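PDB 1KKO: methylaspartate ammonia-lyase from Citrobacter amalonaticus, which catalyses the reversible, magnesium-dependent anti elimination of ammonia from L-threo-3-methylaspartate to give mesaconate, working as a homodimer. Local coordinates for residues G78-L83 with V305-C310; H232-I237 with P380-I385; E273-A278 with T289-E294; G279-Q284 with V317-A322; V328-P333 with L346-H351. One frame throughout, in Å; residues are numbered along the deposited sequence.

Starting at the N terminus, the first half of contact 1 (78-83) belongs to the N-terminal domain and waits 222 residues for its partner, 305-310, in the C-terminal TIM barrel; closing this loop brings the two domains together. Contact 2 opens at barrel strand 234-238 and closes late, at strand 382-384, so it crosses contact 1 and encloses contacts 3, 4 and 5. Contact 3 binds the loop after strand 270-273 to helix 281-298. That helix also serves contact 4, which packs it on helix 313-321 and crosses both contact 3 and contact 1. Contact 5 follows contacts 1, 3 and 4 in series and folds strand 327-330 against helix 339-351.

Contact 1 of 5, residues G78-L83 with V305-C310; sequences GGRDPL and VADEWC
Gly78 lies over one face of the Trp309 indole where a loop of the N-terminal domain meets the mouth of the TIM barrel, the domain pairing of the enolase superfamily. Trp309 is the third residue of a type II beta turn, Asp307 to Cys310, after strand 303-306. From CB, which points away from 78-83, CG, anti to the carbonyl carbon (chi1 -56°), starts the side chain back toward the loop. CD2 and CE3 then come under the Gly78 carbonyl, with Trp309 CE3 3.6 Å from Gly78 O. Trp309 CZ3 is 3.5 Å from Gly78 C. CH2 and CZ2 lie beneath Gly78 CA, which makes a CH-pi contact 3.9 Å from the centroid of the Trp309 six-membered ring. Trp309 NE1 is hydrogen-bonded to Asp277. A water ties the backbones together by donating to Gly78 O and accepting from Trp309 N.

Alongside, the extended Arg80 is held through NE by a salt bridge to Asp334 and points NH1 at the magnesium ligand Asp307. Arg80 NH1 and Asp307 OD1 stay 4.1 Å apart, beyond a salt bridge; a second water accepts from Arg80 NH1 at 2.8 Å and donates to Asp307 OD2 over a longer 3.3 Å.

Contact 2 of 5, residues H232-I237 with P380-I385; sequences HPTLHI and PMRMLI
His236 and Arg382 meet inside the TIM barrel, reaching into its interior from two strands, 234-238 and 382-384, that are not neighbours in the sheet. The nearest CA pair, Thr234 and Arg382, is 10.5 Å apart, and side chains alone bridge the gap.

The polar part is one hydrogen bond. Arg382 NH1 donates to His236 ND1 at 2.9 Å, bent to 143° at the hydrogen. The histidine lies close to the guanidinium plane, whereas NH1 stands 27° out of the imidazole plane; the two flat groups are turned 65° against each other. The arginine leaves its strand with CG anti to the backbone N, and a bend at chi3 then turns the guanidinium along strand 234-238. Arg382 CD makes a separate contact, 3.7 Å from His236 ND1. At the far side of the ring, His236 NE2 is hydrogen-bonded to Glu273, a magnesium ligand.

The van der Waals part is slighter: Thr234 CG2 touches Arg382 NH2 at 3.7 Å, approaching the guanidinium obliquely.

Aromatic neighbours pack on both groups. Phe170 stacks on the His236 ring and Tyr356 meets it edge-to-face, while Tyr271 forms a cation-pi contact with Arg382.

Because ND1 accepts from the arginine, it should carry no proton, which would place the proton on NE2, toward Glu273. Arg382, His236 and Glu273 thus form a chain of hydrogen bonds in which the buried arginine probably helps to set the rotation of the histidine, and the histidine in turn probably helps to position a metal-binding carboxylate.

Contact 3 of 5, residues E273-A278 with T289-E294; sequences EGPVDA and TAITKE
Ile291 is the residue on which this contact turns: its CD1 methyl fits against Val276 and Pro275 together. It gives up 55 Å² of surface to the loop, against 22 Å² for Val276 and 19 Å² for Pro275. With CG1 anti to the carbonyl carbon (chi1 -64°) and the chain continuing outward at chi2 167°, the isoleucine sends its longer branch toward the loop.

Val276 comes to meet it tip to tip. Val276 CG1 is 3.7 Å from Ile291 CD1, and Val276 CG2, placed between the backbone N and the carbonyl carbon, is 4.1 Å from the same methyl. The valine therefore offers both branches to a single carbon.

Segment 273-278 is the loop that leaves barrel strand 270-273 and leads to helix 281-298, so the contact is internal to one beta-alpha unit of the TIM barrel. The strand ends at Glu273, a magnesium ligand, and Gly274 turns the chain with a positive phi of 58°. Pro275 then brings its ring obliquely to the isoleucine, with Pro275 CG 4.1 Å from Ile291 CD1.

Other apolar groups border the same spot. Leu288, one turn earlier on the helix, touches Pro275 and Val276, and Met287 also packs on Val276. Ile291 also touches Ile304 of strand 303-306 and Pro251 at the start of helix 251-260.

Contact 4 of 5, residues G279-Q284 with V317-A322; sequences GNKPDQ and VDFTDA
Lys281 reaches from the first turn of helix 281-298 to Asp318 on helix 313-321, linking two neighbouring outer helices of the TIM barrel. Its chain is extended, with CG anti to the backbone N (chi1 178°), and crosses the aspartate at about a right angle. Lys281 NZ donates to Asp318 OD2 at 2.7 Å in a salt bridge, and Asp318 OD2 accepts through its anti lone pair, the one away from the other oxygen. Asp315 takes a second salt bridge from the same ammonium. The remaining carboxylate oxygen, Asp318 OD1, accepts from Gln314, so both oxygens are engaged and the group is held against rotation.

At the start of the helix, Asn280 is the N-cap. Asn280 OD1 accepts from Asp283 N at 2.9 Å, and Asn280 ND2 returns a bond to Asp283 OD2 at 3.0 Å; the latter oxygen is met from above the carboxylate plane. The other oxygen, Asp283 OD1, pairs with Arg286.

Gln284 turns its amide to the preceding loop: OE1 accepts from Ala278 N, and NE2 donates to Val276 O. That buried amide is satisfied at both ends, leaving its aliphatic part for Phe319. The Phe319 ring packs against helix 281-298, with Lys281 CG approaching Phe319 CE1 obliquely at 4.1 Å, while Gln284 CG lies at the ring edge, in its plane, 3.9 Å from Phe319 CZ.

Contact 5 of 5, residues V328-P333 with L346-H351; sequences VQIKTP and LYCNKH. With SO4 (sulfate ion), chain C.
Val328 and Cys348 make the tight part of this contact: Val328 CG2 sits 3.6 Å from the Cys348 sulfur, SG. With chi1 at -70°, Val328 CG2 lies between the backbone N and the carbonyl carbon and faces the helix. Ile330, two residues on and also directed at the helix, is looser, with Ile330 CD1 4.3 Å from Cys348 SG. One sulfur thus receives both strand side chains in a small, largely apolar patch.

The outer side of helix 339-351 is different. Asn349, Lys350 and His351 are exposed, and His351 folds back so that His351 ND1 donates to Tyr347 O at 2.7 Å. The backbone N of His351 reaches that carbonyl oxygen from the opposite face of its plane.

Past the strand, the chain turns into the active site. Lys331, the proton acceptor, is bent at chi4 (80°), and Lys331 NZ donates to O4 of a sulfate at 2.7 Å and to Gln329 OE1 at 3.2 Å. The sulfate, probably from the crystallisation liquor, is also hydrogen-bonded to Gln172, Thr360 and Cys361, residues assigned to substrate binding.

In the barrel, this is the strand-to-helix half of the beta-alpha-beta unit formed by strand 327-330, helix 339-351 and strand 354-357. Ala355 of the last strand touches both Ile330 and Cys348, and Ile316 of helix 313-321 packs on the same two residues.

Contact 1 of 5, residues G78-L83 with V305-C310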
# COMPACT_ATOMS: atom_id res chain seq x y z
N GLY A 78 -23.73 0.60 11.42
CA GLY A 78 -23.82 1.97 11.88
C GLY A 78 -24.46 2.98 10.96
O GLY A 78 -24.07 4.15 10.95
N GLY A 79 -25.43 2.54 10.16
CA GLY A 79 -26.13 3.42 9.26
C GLY A 79 -25.48 3.59 7.90
O GLY A 79 -26.00 4.30 7.06
N ARG A 80 -24.35 2.92 7.69
CA ARG A 80 -23.62 3.04 6.43
C ARG A 80 -24.29 2.25 5.32
O ARG A 80 -25.09 1.36 5.54
CB ARG A 80 -22.21 2.53 6.58
CG ARG A 80 -21.36 3.30 7.51
CD ARG A 80 -19.99 2.70 7.62
NE ARG A 80 -19.24 3.47 8.59
CZ ARG A 80 -18.87 3.04 9.78
NH1 ARG A 80 -18.23 3.87 10.59
NH2 ARG A 80 -19.11 1.79 10.17
N ASP A 81 -23.90 2.59 4.09
CA ASP A 81 -24.39 1.86 2.95
C ASP A 81 -23.81 0.45 2.98
O ASP A 81 -22.85 0.18 3.68
CB ASP A 81 -23.98 2.59 1.68
CG ASP A 81 -24.86 3.78 1.38
OD1 ASP A 81 -25.68 4.21 2.22
OD2 ASP A 81 -24.77 4.38 0.29
N PRO A 82 -24.41 -0.46 2.22
CA PRO A 82 -24.01 -1.87 2.22
C PRO A 82 -22.61 -2.15 1.66
O PRO A 82 -22.03 -1.28 1.05
CB PRO A 82 -25.05 -2.52 1.29
CG PRO A 82 -26.13 -1.56 1.15
CD PRO A 82 -25.55 -0.20 1.32
N LEU A 83 -22.08 -3.36 1.85
CA LEU A 83 -20.78 -3.67 1.24
C LEU A 83 -20.92 -3.51 -0.27
O LEU A 83 -22.01 -3.63 -0.83
CB LEU A 83 -20.24 -5.05 1.63
CG LEU A 83 -20.83 -6.29 0.95
CD1 LEU A 83 -20.18 -7.52 1.56
CD2 LEU A 83 -22.34 -6.38 1.07
N VAL A 305 -13.31 11.59 20.52
CA VAL A 305 -13.57 11.66 19.10
C VAL A 305 -14.84 10.90 18.75
O VAL A 305 -14.98 9.72 19.09
CB VAL A 305 -12.40 11.02 18.32
CG1 VAL A 305 -12.57 11.26 16.82
CG2 VAL A 305 -11.07 11.54 18.79
N ALA A 306 -15.77 11.55 18.06
CA ALA A 306 -16.97 10.90 17.56
C ALA A 306 -16.63 10.11 16.31
O ALA A 306 -15.77 10.49 15.52
CB ALA A 306 -18.02 11.90 17.25
N ASP A 307 -17.34 9.01 16.12
CA ASP A 307 -17.14 8.18 14.93
C ASP A 307 -18.46 7.50 14.59
O ASP A 307 -19.14 7.89 13.64
CB ASP A 307 -16.02 7.19 15.20
CG ASP A 307 -15.79 6.24 14.06
OD1 ASP A 307 -16.14 6.54 12.90
OD2 ASP A 307 -15.23 5.14 14.25
N GLU A 308 -18.83 6.48 15.37
CA GLU A 308 -20.08 5.77 15.14
C GLU A 308 -21.27 6.74 15.10
O GLU A 308 -21.40 7.61 15.96
CB GLU A 308 -20.33 4.73 16.24
CG GLU A 308 -19.22 3.71 16.49
CD GLU A 308 -18.19 4.14 17.53
OE1 GLU A 308 -18.00 5.36 17.75
OE2 GLU A 308 -17.55 3.24 18.12
N TRP A 309 -22.13 6.55 14.11
CA TRP A 309 -23.36 7.32 13.89
C TRP A 309 -23.10 8.72 13.35
O TRP A 309 -24.05 9.48 13.16
CB TRP A 309 -24.25 7.34 15.14
CG TRP A 309 -24.54 5.94 15.55
CD1 TRP A 309 -24.01 5.27 16.60
CD2 TRP A 309 -25.36 4.99 14.85
NE1 TRP A 309 -24.47 3.97 16.63
CE2 TRP A 309 -25.30 3.78 15.56
CE3 TRP A 309 -26.16 5.06 13.71
CZ2 TRP A 309 -25.99 2.64 15.15
CZ3 TRP A 309 -26.85 3.93 13.32
CH2 TRP A 309 -26.76 2.74 14.04
N CYS A 310 -21.84 9.04 13.06
CA CYS A 310 -21.47 10.32 12.48
C CYS A 310 -20.92 10.02 11.10
O CYS A 310 -19.71 9.93 10.91
CB CYS A 310 -20.44 11.01 13.37
SG CYS A 310 -20.10 12.69 12.85
O HOH W 1 -21.63 4.85 11.89
O HOH W 2 -17.53 3.07 13.17

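Contact 2 of 5, residues H232-I237 with P380-I385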
# COMPACT_ATOMS: atom_id res chain seq x y z
N HIS A 232 7.41 14.04 19.93
CA HIS A 232 6.38 14.14 20.96
C HIS A 232 5.03 13.94 20.28
O HIS A 232 4.25 14.89 20.12
CB HIS A 232 6.46 15.53 21.60
CG HIS A 232 5.69 15.68 22.88
ND1 HIS A 232 4.44 16.26 22.94
CD2 HIS A 232 6.02 15.38 24.16
CE1 HIS A 232 4.02 16.28 24.19
NE2 HIS A 232 4.96 15.75 24.95
N PRO A 233 4.74 12.71 19.86
CA PRO A 233 3.50 12.46 19.11
C PRO A 233 2.26 12.49 19.99
O PRO A 233 2.32 12.45 21.21
CB PRO A 233 3.71 11.05 18.58
CG PRO A 233 4.53 10.42 19.64
CD PRO A 233 5.53 11.48 20.00
N THR A 234 1.12 12.55 19.32
CA THR A 234 -0.17 12.46 19.98
C THR A 234 -0.65 11.02 19.98
O THR A 234 -0.45 10.30 19.00
CB THR A 234 -1.17 13.35 19.26
OG1 THR A 234 -0.85 14.71 19.54
CG2 THR A 234 -2.60 13.16 19.76
N LEU A 235 -1.26 10.60 21.08
CA LEU A 235 -1.83 9.26 21.19
C LEU A 235 -3.32 9.32 20.87
O LEU A 235 -4.03 10.19 21.36
CB LEU A 235 -1.61 8.70 22.59
CG LEU A 235 -0.17 8.77 23.10
CD1 LEU A 235 -0.09 8.09 24.46
CD2 LEU A 235 0.79 8.15 22.10
N HIS A 236 -3.78 8.39 20.05
CA HIS A 236 -5.17 8.35 19.62
C HIS A 236 -5.52 6.87 19.56
O HIS A 236 -4.93 6.11 18.79
CB HIS A 236 -5.28 9.06 18.27
CG HIS A 236 -6.64 9.07 17.64
ND1 HIS A 236 -7.03 10.09 16.80
CD2 HIS A 236 -7.65 8.18 17.64
CE1 HIS A 236 -8.23 9.82 16.32
NE2 HIS A 236 -8.63 8.66 16.81
N ILE A 237 -6.44 6.47 20.42
CA ILE A 237 -6.83 5.08 20.56
C ILE A 237 -8.34 4.96 20.38
O ILE A 237 -9.09 5.74 20.95
CB ILE A 237 -6.39 4.56 21.94
CG1 ILE A 237 -4.86 4.53 22.03
CG2 ILE A 237 -7.00 3.18 22.22
CD1 ILE A 237 -4.30 4.32 23.43
N PRO A 380 -7.84 19.96 7.70
CA PRO A 380 -8.29 19.26 8.90
C PRO A 380 -7.13 19.21 9.90
O PRO A 380 -5.97 19.43 9.54
CB PRO A 380 -8.60 17.85 8.37
CG PRO A 380 -7.64 17.70 7.21
CD PRO A 380 -7.66 19.06 6.55
N MSE A 381 -7.44 18.91 11.14
CA MSE A 381 -6.44 18.77 12.19
C MSE A 381 -5.65 17.47 12.13
O MSE A 381 -4.55 17.39 12.66
CB MSE A 381 -7.17 18.82 13.53
CG MSE A 381 -6.89 20.07 14.28
SE MSE A 381 -5.27 19.80 15.25
CE MSE A 381 -5.95 19.07 16.86
N ARG A 382 -6.21 16.45 11.48
CA ARG A 382 -5.62 15.13 11.47
C ARG A 382 -6.10 14.40 10.24
O ARG A 382 -7.21 14.61 9.79
CB ARG A 382 -6.12 14.39 12.71
CG ARG A 382 -5.47 13.04 13.00
CD ARG A 382 -5.67 12.57 14.43
NE ARG A 382 -5.16 13.58 15.35
CZ ARG A 382 -5.45 13.68 16.63
NH1 ARG A 382 -6.22 12.79 17.23
NH2 ARG A 382 -4.96 14.69 17.33
N MSE A 383 -5.24 13.53 9.69
CA MSE A 383 -5.61 12.72 8.54
C MSE A 383 -5.12 11.30 8.73
O MSE A 383 -3.99 11.07 9.14
CB MSE A 383 -5.02 13.30 7.26
CG MSE A 383 -5.27 12.41 6.05
SE MSE A 383 -4.94 13.29 4.35
CE MSE A 383 -3.24 13.97 4.69
N LEU A 384 -5.99 10.35 8.44
CA LEU A 384 -5.65 8.94 8.56
C LEU A 384 -4.67 8.46 7.49
O LEU A 384 -4.84 8.73 6.30
CB LEU A 384 -6.93 8.10 8.46
CG LEU A 384 -6.77 6.57 8.51
CD1 LEU A 384 -6.29 6.12 9.88
CD2 LEU A 384 -8.09 5.91 8.14
N ILE A 385 -3.66 7.72 7.94
CA ILE A 385 -2.76 7.01 7.04
C ILE A 385 -3.51 5.78 6.54
O ILE A 385 -3.94 4.92 7.30
CB ILE A 385 -1.47 6.65 7.79
CG1 ILE A 385 -0.71 7.93 8.14
CG2 ILE A 385 -0.62 5.72 6.96
CD1 ILE A 385 0.38 7.75 9.15

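Contact 3 of 5, residues E273-A278 with T289-E294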
# COMPACT_ATOMS: atom_id res chain seq x y z
N GLU A 273 -11.16 7.64 20.86
CA GLU A 273 -12.21 7.62 19.85
C GLU A 273 -13.26 6.56 20.17
O GLU A 273 -12.93 5.47 20.63
CB GLU A 273 -11.61 7.39 18.46
CG GLU A 273 -12.64 7.39 17.33
CD GLU A 273 -12.04 7.47 15.94
OE1 GLU A 273 -10.82 7.29 15.78
OE2 GLU A 273 -12.80 7.70 14.99
N GLY A 274 -14.51 6.91 19.93
CA GLY A 274 -15.61 5.98 20.14
C GLY A 274 -15.74 5.44 21.55
O GLY A 274 -15.85 4.25 21.74
N PRO A 275 -15.75 6.29 22.57
CA PRO A 275 -15.82 5.76 23.93
C PRO A 275 -17.07 4.94 24.22
O PRO A 275 -16.99 3.97 24.99
CB PRO A 275 -15.78 7.03 24.80
CG PRO A 275 -16.25 8.10 23.91
CD PRO A 275 -15.66 7.77 22.56
N VAL A 276 -18.19 5.32 23.61
CA VAL A 276 -19.46 4.63 23.80
C VAL A 276 -20.14 4.48 22.46
O VAL A 276 -19.82 5.20 21.51
CB VAL A 276 -20.39 5.45 24.73
CG1 VAL A 276 -19.73 5.68 26.06
CG2 VAL A 276 -20.73 6.77 24.06
N ASP A 277 -21.05 3.52 22.36
CA ASP A 277 -21.89 3.37 21.18
C ASP A 277 -23.34 3.24 21.65
O ASP A 277 -23.78 2.17 22.08
CB ASP A 277 -21.49 2.15 20.36
CG ASP A 277 -22.34 1.97 19.12
OD1 ASP A 277 -23.31 2.73 18.93
OD2 ASP A 277 -22.12 1.08 18.28
N ALA A 278 -24.07 4.35 21.57
CA ALA A 278 -25.46 4.41 22.02
C ALA A 278 -26.44 3.78 21.05
O ALA A 278 -27.63 3.71 21.35
CB ALA A 278 -25.84 5.84 22.30
N THR A 289 -21.87 14.25 24.46
CA THR A 289 -21.98 15.57 25.08
C THR A 289 -21.80 15.46 26.59
O THR A 289 -21.07 16.23 27.21
CB THR A 289 -23.33 16.21 24.75
OG1 THR A 289 -23.44 16.41 23.33
CG2 THR A 289 -23.47 17.60 25.36
N ALA A 290 -22.47 14.48 27.18
CA ALA A 290 -22.36 14.25 28.61
C ALA A 290 -20.95 13.85 29.05
O ALA A 290 -20.47 14.30 30.08
CB ALA A 290 -23.37 13.21 29.04
N ILE A 291 -20.26 13.01 28.27
CA ILE A 291 -18.89 12.66 28.61
C ILE A 291 -18.00 13.90 28.54
O ILE A 291 -17.16 14.11 29.42
CB ILE A 291 -18.35 11.53 27.70
CG1 ILE A 291 -19.15 10.24 27.91
CG2 ILE A 291 -16.86 11.29 27.98
CD1 ILE A 291 -18.88 9.18 26.85
N THR A 292 -18.16 14.69 27.48
CA THR A 292 -17.38 15.90 27.30
C THR A 292 -17.60 16.84 28.49
O THR A 292 -16.63 17.37 29.05
CB THR A 292 -17.79 16.56 25.98
OG1 THR A 292 -17.45 15.69 24.89
CG2 THR A 292 -16.98 17.84 25.71
N LYS A 293 -18.85 17.00 28.89
CA LYS A 293 -19.19 17.85 30.04
C LYS A 293 -18.44 17.41 31.29
O LYS A 293 -17.86 18.23 32.00
CB LYS A 293 -20.70 17.79 30.31
CG LYS A 293 -21.18 18.78 31.37
CD LYS A 293 -22.63 18.52 31.77
CE LYS A 293 -23.11 19.53 32.80
NZ LYS A 293 -24.42 19.14 33.40
N GLU A 294 -18.44 16.11 31.57
CA GLU A 294 -17.74 15.62 32.76
C GLU A 294 -16.21 15.75 32.65
O GLU A 294 -15.55 16.04 33.64
CB GLU A 294 -18.17 14.19 33.10
CG GLU A 294 -17.51 13.61 34.34
CD GLU A 294 -17.94 14.26 35.65
OE1 GLU A 294 -18.84 15.13 35.65
OE2 GLU A 294 -17.36 13.89 36.69

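Contact 4 of 5, residues G279-Q284 with V317-A322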
# COMPACT_ATOMS: atom_id res chain seq x y z
N GLY A 279 -25.98 3.35 19.88
CA GLY A 279 -26.82 2.61 18.94
C GLY A 279 -27.68 3.40 17.99
O GLY A 279 -28.38 2.83 17.15
N ASN A 280 -27.65 4.72 18.11
CA ASN A 280 -28.36 5.57 17.18
C ASN A 280 -27.78 6.96 17.32
O ASN A 280 -27.14 7.28 18.31
CB ASN A 280 -29.88 5.58 17.44
CG ASN A 280 -30.23 6.11 18.80
OD1 ASN A 280 -30.16 7.30 19.04
ND2 ASN A 280 -30.62 5.22 19.70
N LYS A 281 -28.01 7.77 16.31
CA LYS A 281 -27.43 9.08 16.24
C LYS A 281 -27.86 10.05 17.37
O LYS A 281 -27.00 10.60 18.05
CB LYS A 281 -27.69 9.65 14.86
CG LYS A 281 -27.18 11.01 14.64
CD LYS A 281 -27.65 11.47 13.29
CE LYS A 281 -27.43 12.93 13.13
NZ LYS A 281 -27.96 13.40 11.83
N PRO A 282 -29.15 10.27 17.59
CA PRO A 282 -29.52 11.21 18.66
C PRO A 282 -28.98 10.83 20.04
O PRO A 282 -28.49 11.70 20.77
CB PRO A 282 -31.06 11.20 18.64
CG PRO A 282 -31.43 10.67 17.32
CD PRO A 282 -30.32 9.73 16.89
N ASP A 283 -29.05 9.55 20.41
CA ASP A 283 -28.53 9.12 21.70
C ASP A 283 -27.00 9.21 21.75
O ASP A 283 -26.44 9.46 22.80
CB ASP A 283 -28.97 7.69 22.04
CG ASP A 283 -30.46 7.59 22.34
OD1 ASP A 283 -31.11 8.62 22.61
OD2 ASP A 283 -31.04 6.49 22.33
N GLN A 284 -26.34 8.97 20.61
CA GLN A 284 -24.89 9.04 20.56
C GLN A 284 -24.42 10.48 20.82
O GLN A 284 -23.49 10.72 21.59
CB GLN A 284 -24.38 8.53 19.22
CG GLN A 284 -22.87 8.45 19.11
CD GLN A 284 -22.25 7.42 20.03
OE1 GLN A 284 -22.95 6.57 20.59
NE2 GLN A 284 -20.93 7.47 20.17
N VAL A 317 -22.36 17.97 10.89
CA VAL A 317 -22.94 19.25 11.31
C VAL A 317 -23.68 19.07 12.64
O VAL A 317 -23.51 19.89 13.55
CB VAL A 317 -23.88 19.78 10.22
CG1 VAL A 317 -24.75 20.92 10.74
CG2 VAL A 317 -23.07 20.24 9.03
N ASP A 318 -24.46 18.01 12.76
CA ASP A 318 -25.24 17.77 13.98
C ASP A 318 -24.36 17.50 15.20
O ASP A 318 -24.62 18.02 16.30
CB ASP A 318 -26.22 16.62 13.76
CG ASP A 318 -27.31 16.94 12.75
OD1 ASP A 318 -27.57 18.13 12.46
OD2 ASP A 318 -27.98 16.04 12.20
N PHE A 319 -23.33 16.68 15.04
CA PHE A 319 -22.41 16.43 16.15
C PHE A 319 -21.68 17.71 16.55
O PHE A 319 -21.43 17.95 17.73
CB PHE A 319 -21.41 15.32 15.81
CG PHE A 319 -21.92 13.92 16.02
CD1 PHE A 319 -22.81 13.33 15.13
CD2 PHE A 319 -21.49 13.18 17.10
CE1 PHE A 319 -23.26 12.05 15.33
CE2 PHE A 319 -21.94 11.89 17.30
CZ PHE A 319 -22.81 11.33 16.41
N THR A 320 -21.30 18.51 15.56
CA THR A 320 -20.63 19.78 15.79
C THR A 320 -21.52 20.79 16.52
O THR A 320 -21.12 21.37 17.52
CB THR A 320 -20.17 20.34 14.45
OG1 THR A 320 -19.19 19.46 13.89
CG2 THR A 320 -19.47 21.69 14.62
N ASP A 321 -22.74 20.97 16.02
CA ASP A 321 -23.64 21.97 16.59
C ASP A 321 -23.97 21.66 18.03
O ASP A 321 -24.26 22.57 18.80
CB ASP A 321 -24.94 22.01 15.81
CG ASP A 321 -24.80 22.62 14.44
OD1 ASP A 321 -23.74 23.21 14.14
OD2 ASP A 321 -25.74 22.58 13.61
N ALA A 322 -23.97 20.39 18.39
CA ALA A 322 -24.28 19.97 19.75
C ALA A 322 -23.11 20.15 20.72
O ALA A 322 -23.27 19.96 21.92
CB ALA A 322 -24.71 18.52 19.74

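Contact 5 of 5, residues V328-P333 with L346-H351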
# COMPACT_ATOMS: atom_id res chain seq x y z
N VAL A 328 -14.23 15.04 15.47
CA VAL A 328 -15.09 14.09 14.78
C VAL A 328 -14.33 13.41 13.65
O VAL A 328 -13.59 14.07 12.92
CB VAL A 328 -16.33 14.77 14.15
CG1 VAL A 328 -17.30 15.23 15.21
CG2 VAL A 328 -15.95 15.91 13.27
N GLN A 329 -14.50 12.09 13.52
CA GLN A 329 -13.95 11.39 12.36
C GLN A 329 -14.88 11.55 11.16
O GLN A 329 -15.99 11.01 11.14
CB GLN A 329 -13.67 9.89 12.57
CG GLN A 329 -13.02 9.38 11.26
CD GLN A 329 -12.64 7.92 11.15
OE1 GLN A 329 -12.40 7.44 10.03
NE2 GLN A 329 -12.60 7.20 12.27
N ILE A 330 -14.42 12.32 10.17
CA ILE A 330 -15.06 12.49 8.88
C ILE A 330 -14.55 11.27 8.09
O ILE A 330 -13.43 11.26 7.58
CB ILE A 330 -14.62 13.84 8.30
CG1 ILE A 330 -15.06 14.99 9.23
CG2 ILE A 330 -15.15 14.06 6.89
CD1 ILE A 330 -14.47 16.33 8.86
N LYS A 331 -15.34 10.21 8.08
CA LYS A 331 -14.90 8.93 7.53
C LYS A 331 -15.20 8.98 6.04
O LYS A 331 -16.29 8.66 5.58
CB LYS A 331 -15.58 7.77 8.22
CG LYS A 331 -14.95 6.44 7.86
CD LYS A 331 -15.45 5.30 8.73
CE LYS A 331 -14.47 4.14 8.77
NZ LYS A 331 -13.37 4.39 9.72
N THR A 332 -14.18 9.38 5.29
CA THR A 332 -14.40 9.90 3.95
C THR A 332 -15.33 9.12 3.01
O THR A 332 -16.18 9.74 2.41
CB THR A 332 -13.07 10.26 3.25
OG1 THR A 332 -12.25 9.10 3.09
CG2 THR A 332 -12.25 11.27 4.07
N PRO A 333 -15.23 7.80 2.86
CA PRO A 333 -16.12 7.15 1.88
C PRO A 333 -17.59 7.30 2.24
O PRO A 333 -18.45 7.31 1.37
CB PRO A 333 -15.68 5.68 1.92
CG PRO A 333 -14.33 5.69 2.52
CD PRO A 333 -14.35 6.81 3.52
N LEU A 346 -14.47 22.32 6.65
CA LEU A 346 -14.65 23.77 6.81
C LEU A 346 -15.70 24.07 7.87
O LEU A 346 -15.54 25.03 8.64
CB LEU A 346 -15.05 24.42 5.48
CG LEU A 346 -14.02 24.32 4.34
CD1 LEU A 346 -14.42 25.15 3.15
CD2 LEU A 346 -12.62 24.68 4.77
N TYR A 347 -16.77 23.29 7.95
CA TYR A 347 -17.81 23.52 8.94
C TYR A 347 -17.24 23.30 10.33
O TYR A 347 -17.46 24.11 11.25
CB TYR A 347 -19.03 22.61 8.70
CG TYR A 347 -20.22 23.02 9.53
CD1 TYR A 347 -21.14 23.92 9.02
CD2 TYR A 347 -20.41 22.53 10.80
CE1 TYR A 347 -22.23 24.32 9.77
CE2 TYR A 347 -21.47 22.95 11.56
CZ TYR A 347 -22.38 23.83 11.04
OH TYR A 347 -23.47 24.23 11.80
N CYS A 348 -16.49 22.22 10.50
CA CYS A 348 -15.85 21.94 11.78
C CYS A 348 -14.93 23.08 12.16
O CYS A 348 -14.99 23.60 13.28
CB CYS A 348 -15.05 20.65 11.72
SG CYS A 348 -16.05 19.15 11.67
N ASN A 349 -14.06 23.47 11.23
CA ASN A 349 -13.08 24.51 11.51
C ASN A 349 -13.73 25.83 11.91
O ASN A 349 -13.27 26.50 12.82
CB ASN A 349 -12.14 24.73 10.32
CG ASN A 349 -11.19 23.55 10.09
OD1 ASN A 349 -11.14 22.64 10.89
ND2 ASN A 349 -10.42 23.61 9.00
N LYS A 350 -14.82 26.19 11.24
CA LYS A 350 -15.51 27.44 11.52
C LYS A 350 -16.08 27.43 12.91
O LYS A 350 -16.12 28.48 13.57
CB LYS A 350 -16.65 27.65 10.52
CG LYS A 350 -17.44 28.93 10.75
CD LYS A 350 -18.44 29.16 9.63
CE LYS A 350 -19.35 30.34 9.91
NZ LYS A 350 -20.56 30.37 9.03
N HIS A 351 -16.54 26.28 13.36
CA HIS A 351 -17.23 26.18 14.63
C HIS A 351 -16.36 25.67 15.82
O HIS A 351 -16.85 25.51 16.93
CB HIS A 351 -18.52 25.41 14.40
CG HIS A 351 -19.43 26.07 13.39
ND1 HIS A 351 -19.52 25.68 12.08
CD2 HIS A 351 -20.25 27.15 13.52
CE1 HIS A 351 -20.38 26.45 11.44
NE2 HIS A 351 -20.84 27.35 12.29
S SO4 C . -11.49 1.18 9.24
O1 SO4 C . -12.50 1.13 8.15
O2 SO4 C . -11.78 -0.08 10.03
O3 SO4 C . -10.14 1.15 8.69
O4 SO4 C . -11.65 2.34 10.15